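Local coordinates for CRISPR pre-crRNA endoribonuclease Cas5d (Mannheimia succiniciproducens, PDB 3KG4), which cleaves CRISPR precursor RNA as a metal-independent endoribonuclease of the Cas5 family, serving antiviral defence, at residues Leu9-Asp14 with Arg39-Ala44. Residues are numbered along the deposited sequence; the frame is centred on the assembly and turned at random.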
ATOM      1  N   LEU A   9      -0.613   8.278   3.340  1.00 27.60           N
ATOM      2  CA  LEU A   9       0.162   7.622   4.388  1.00 27.64           C
ATOM      3  C   LEU A   9       1.560   7.331   3.849  1.00 26.81           C
ATOM      4  O   LEU A   9       1.739   6.655   2.823  1.00 26.79           O
ATOM      5  CB  LEU A   9      -0.536   6.327   4.876  1.00 26.73           C
ATOM      6  CG  LEU A   9       0.075   5.641   6.115  1.00 26.26           C
ATOM      7  CD1 LEU A   9      -0.237   6.428   7.423  1.00 26.88           C
ATOM      8  CD2 LEU A   9      -0.388   4.173   6.217  1.00 26.90           C
ATOM      9  N   HIS A  10       2.550   7.864   4.538  1.00 26.30           N
ATOM     10  CA  HIS A  10       3.947   7.577   4.297  1.00 26.24           C
ATOM     11  C   HIS A  10       4.299   6.284   5.020  1.00 26.42           C
ATOM     12  O   HIS A  10       3.994   6.121   6.222  1.00 25.81           O
ATOM     13  CB  HIS A  10       4.795   8.750   4.819  1.00 26.34           C
ATOM     14  CG  HIS A  10       6.266   8.623   4.541  1.00 27.60           C
ATOM     15  ND1 HIS A  10       7.221   9.214   5.332  1.00 28.29           N
ATOM     16  CD2 HIS A  10       6.942   7.938   3.584  1.00 29.21           C
ATOM     17  CE1 HIS A  10       8.424   8.943   4.850  1.00 32.40           C
ATOM     18  NE2 HIS A  10       8.282   8.181   3.777  1.00 30.98           N
ATOM     19  N   ILE A  11       4.838   5.312   4.291  1.00 26.68           N
ATOM     20  CA  ILE A  11       5.265   4.038   4.894  1.00 27.78           C
ATOM     21  C   ILE A  11       6.684   3.711   4.486  1.00 28.99           C
ATOM     22  O   ILE A  11       7.110   4.048   3.386  1.00 29.01           O
ATOM     23  CB  ILE A  11       4.285   2.864   4.543  1.00 27.88           C
ATOM     24  CG1 ILE A  11       4.272   2.578   3.021  1.00 27.99           C
ATOM     25  CG2 ILE A  11       2.899   3.179   5.085  1.00 27.04           C
ATOM     26  CD1 ILE A  11       3.396   1.352   2.586  1.00 24.88           C
ATOM     27  N   TRP A  12       7.434   3.075   5.385  1.00 29.07           N
ATOM     28  CA  TRP A  12       8.765   2.644   5.061  1.00 29.89           C
ATOM     29  C   TRP A  12       9.188   1.434   5.896  1.00 29.92           C
ATOM     30  O   TRP A  12       8.536   1.069   6.885  1.00 30.39           O
ATOM     31  CB  TRP A  12       9.745   3.791   5.253  1.00 29.83           C
ATOM     32  CG  TRP A  12       9.804   4.261   6.663  1.00 31.85           C
ATOM     33  CD1 TRP A  12      10.707   3.870   7.603  1.00 35.57           C
ATOM     34  CD2 TRP A  12       8.923   5.204   7.320  1.00 32.71           C
ATOM     35  NE1 TRP A  12      10.450   4.509   8.814  1.00 34.89           N
ATOM     36  CE2 TRP A  12       9.368   5.331   8.665  1.00 34.54           C
ATOM     37  CE3 TRP A  12       7.804   5.934   6.916  1.00 33.20           C
ATOM     38  CZ2 TRP A  12       8.742   6.177   9.600  1.00 35.67           C
ATOM     39  CZ3 TRP A  12       7.180   6.792   7.853  1.00 35.36           C
ATOM     40  CH2 TRP A  12       7.661   6.901   9.178  1.00 36.32           C
ATOM     41  N   GLY A  13      10.291   0.832   5.493  1.00 30.51           N
ATOM     42  CA  GLY A  13      10.793  -0.379   6.154  1.00 31.39           C
ATOM     43  C   GLY A  13      12.122  -0.779   5.581  1.00 31.11           C
ATOM     44  O   GLY A  13      12.425  -0.474   4.442  1.00 31.99           O
ATOM     45  N   ASP A  14      12.936  -1.471   6.373  1.00 31.83           N
ATOM     46  CA  ASP A  14      14.235  -1.922   5.893  1.00 31.96           C
ATOM     47  C   ASP A  14      14.069  -3.058   4.893  1.00 30.34           C
ATOM     48  O   ASP A  14      14.910  -3.226   4.036  1.00 29.92           O
ATOM     49  CB  ASP A  14      15.110  -2.407   7.055  1.00 33.32           C
ATOM     50  CG  ASP A  14      15.607  -1.257   7.960  1.00 36.43           C
ATOM     51  OD1 ASP A  14      15.420  -0.069   7.612  1.00 38.37           O
ATOM     52  OD2 ASP A  14      16.175  -1.578   9.030  1.00 39.82           O
ATOM     53  N   ARG A  39      -3.816  -1.729   1.081  1.00 23.32           N
ATOM     54  CA  ARG A  39      -5.110  -1.727   1.679  1.00 25.31           C
ATOM     55  C   ARG A  39      -5.085  -2.440   3.040  1.00 26.49           C
ATOM     56  O   ARG A  39      -5.780  -2.018   3.966  1.00 26.28           O
ATOM     57  CB  ARG A  39      -6.111  -2.376   0.733  1.00 27.51           C
ATOM     58  CG  ARG A  39      -7.541  -2.379   1.249  1.00 32.79           C
ATOM     59  CD  ARG A  39      -8.562  -2.727   0.168  1.00 38.94           C
ATOM     60  NE  ARG A  39      -8.525  -4.163  -0.073  1.00 43.11           N
ATOM     61  CZ  ARG A  39      -9.323  -5.060   0.494  1.00 49.02           C
ATOM     62  NH1 ARG A  39     -10.284  -4.701   1.344  1.00 51.01           N
ATOM     63  NH2 ARG A  39      -9.171  -6.339   0.175  1.00 50.59           N
ATOM     64  N   GLY A  40      -4.295  -3.503   3.142  1.00 26.32           N
ATOM     65  CA  GLY A  40      -4.058  -4.187   4.428  1.00 26.47           C
ATOM     66  C   GLY A  40      -3.459  -3.244   5.458  1.00 25.94           C
ATOM     67  O   GLY A  40      -3.830  -3.264   6.637  1.00 25.07           O
ATOM     68  N   ILE A  41      -2.519  -2.431   5.018  1.00 24.77           N
ATOM     69  CA  ILE A  41      -1.809  -1.541   5.888  1.00 25.01           C
ATOM     70  C   ILE A  41      -2.790  -0.468   6.392  1.00 25.75           C
ATOM     71  O   ILE A  41      -2.805  -0.176   7.595  1.00 25.74           O
ATOM     72  CB  ILE A  41      -0.581  -0.924   5.206  1.00 25.34           C
ATOM     73  CG1 ILE A  41       0.565  -1.941   5.085  1.00 25.89           C
ATOM     74  CG2 ILE A  41      -0.109   0.376   5.940  1.00 26.80           C
ATOM     75  CD1 ILE A  41       1.757  -1.424   4.285  1.00 28.92           C
ATOM     76  N   LEU A  42      -3.619   0.085   5.484  1.00 24.89           N
ATOM     77  CA  LEU A  42      -4.609   1.083   5.882  1.00 25.09           C
ATOM     78  C   LEU A  42      -5.648   0.502   6.876  1.00 25.73           C
ATOM     79  O   LEU A  42      -5.956   1.147   7.852  1.00 25.68           O
ATOM     80  CB  LEU A  42      -5.333   1.653   4.680  1.00 24.33           C
ATOM     81  CG  LEU A  42      -4.475   2.384   3.611  1.00 22.31           C
ATOM     82  CD1 LEU A  42      -5.400   2.969   2.511  1.00 25.93           C
ATOM     83  CD2 LEU A  42      -3.628   3.465   4.190  1.00 24.04           C
ATOM     84  N   SER A  43      -6.148  -0.697   6.591  1.00 27.09           N
ATOM     85  CA  SER A  43      -7.126  -1.388   7.408  1.00 28.69           C
ATOM     86  C   SER A  43      -6.611  -1.733   8.813  1.00 30.45           C
ATOM     87  O   SER A  43      -7.405  -1.735   9.750  1.00 31.57           O
ATOM     88  CB  SER A  43      -7.578  -2.653   6.686  1.00 29.10           C
ATOM     89  OG  SER A  43      -8.104  -2.319   5.435  1.00 28.42           O
ATOM     90  N   ALA A  44      -5.307  -1.974   8.951  1.00 31.46           N
ATOM     91  CA  ALA A  44      -4.642  -2.231  10.232  1.00 32.41           C
ATOM     92  C   ALA A  44      -4.675  -1.005  11.157  1.00 33.82           C
ATOM     93  O   ALA A  44      -4.768  -1.142  12.395  1.00 32.34           O
ATOM     94  CB  ALA A  44      -3.205  -2.653  10.011  1.00 33.10           C
TER
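Ile-11 of the strand and Ile-41 of the helix touch through their CD1 methyls, which meet end to end at 3.6 Å. In Ile-41, chi1 of -75° sets CG1 anti to the carbonyl carbon, so that this branch carries CD1 to Ile-11 while CG2 faces Leu-9, 3.8 Å from its CD2. That same Leu-9 methyl lies 3.9 Å from CD2 of Leu-42, where the two leucines run side by side but point opposite ways. The CB of Leu-42 points neither toward nor away from the strand; CG, on the backbone N side (chi1 -60°), brings CD2 to Leu-9. No hydrogen bond joins the segments, and the four buried side chains meet only through methyl groups. The axes of strand segment 9-13 and helix segment 39-44 approach to 11.0 Å, with 111° between their N-to-C directions.

Within the helix, Arg-39 O accepts hydrogen bonds from the backbone N and OG of Ser-43, from opposite faces of the carbonyl plane. Farther out, Arg-39 NE forms a salt bridge with Asp-194. Phe-165 packs against Leu-9 and Ile-11, Ile-33 touches both isoleucines, and Leu-42 reaches Ala-120 of the adjacent strand 114-124 and Trp-53 and Ile-55 of strand 51-60, the next one over. His-10 and Trp-12 alternate with Leu-9 and Ile-11 and face away from the helix.

Strands 164-167, 7-13, 114-124 and 51-60 lie side by side in the 4-1-3-2 order of a ferredoxin-like beta-alpha-beta-beta-alpha-beta domain, whose second helix is 135-146. Helix 35-45 is its first, in the beta-alpha-beta unit joining 7-13 to 51-60, with 114-124 between those strands.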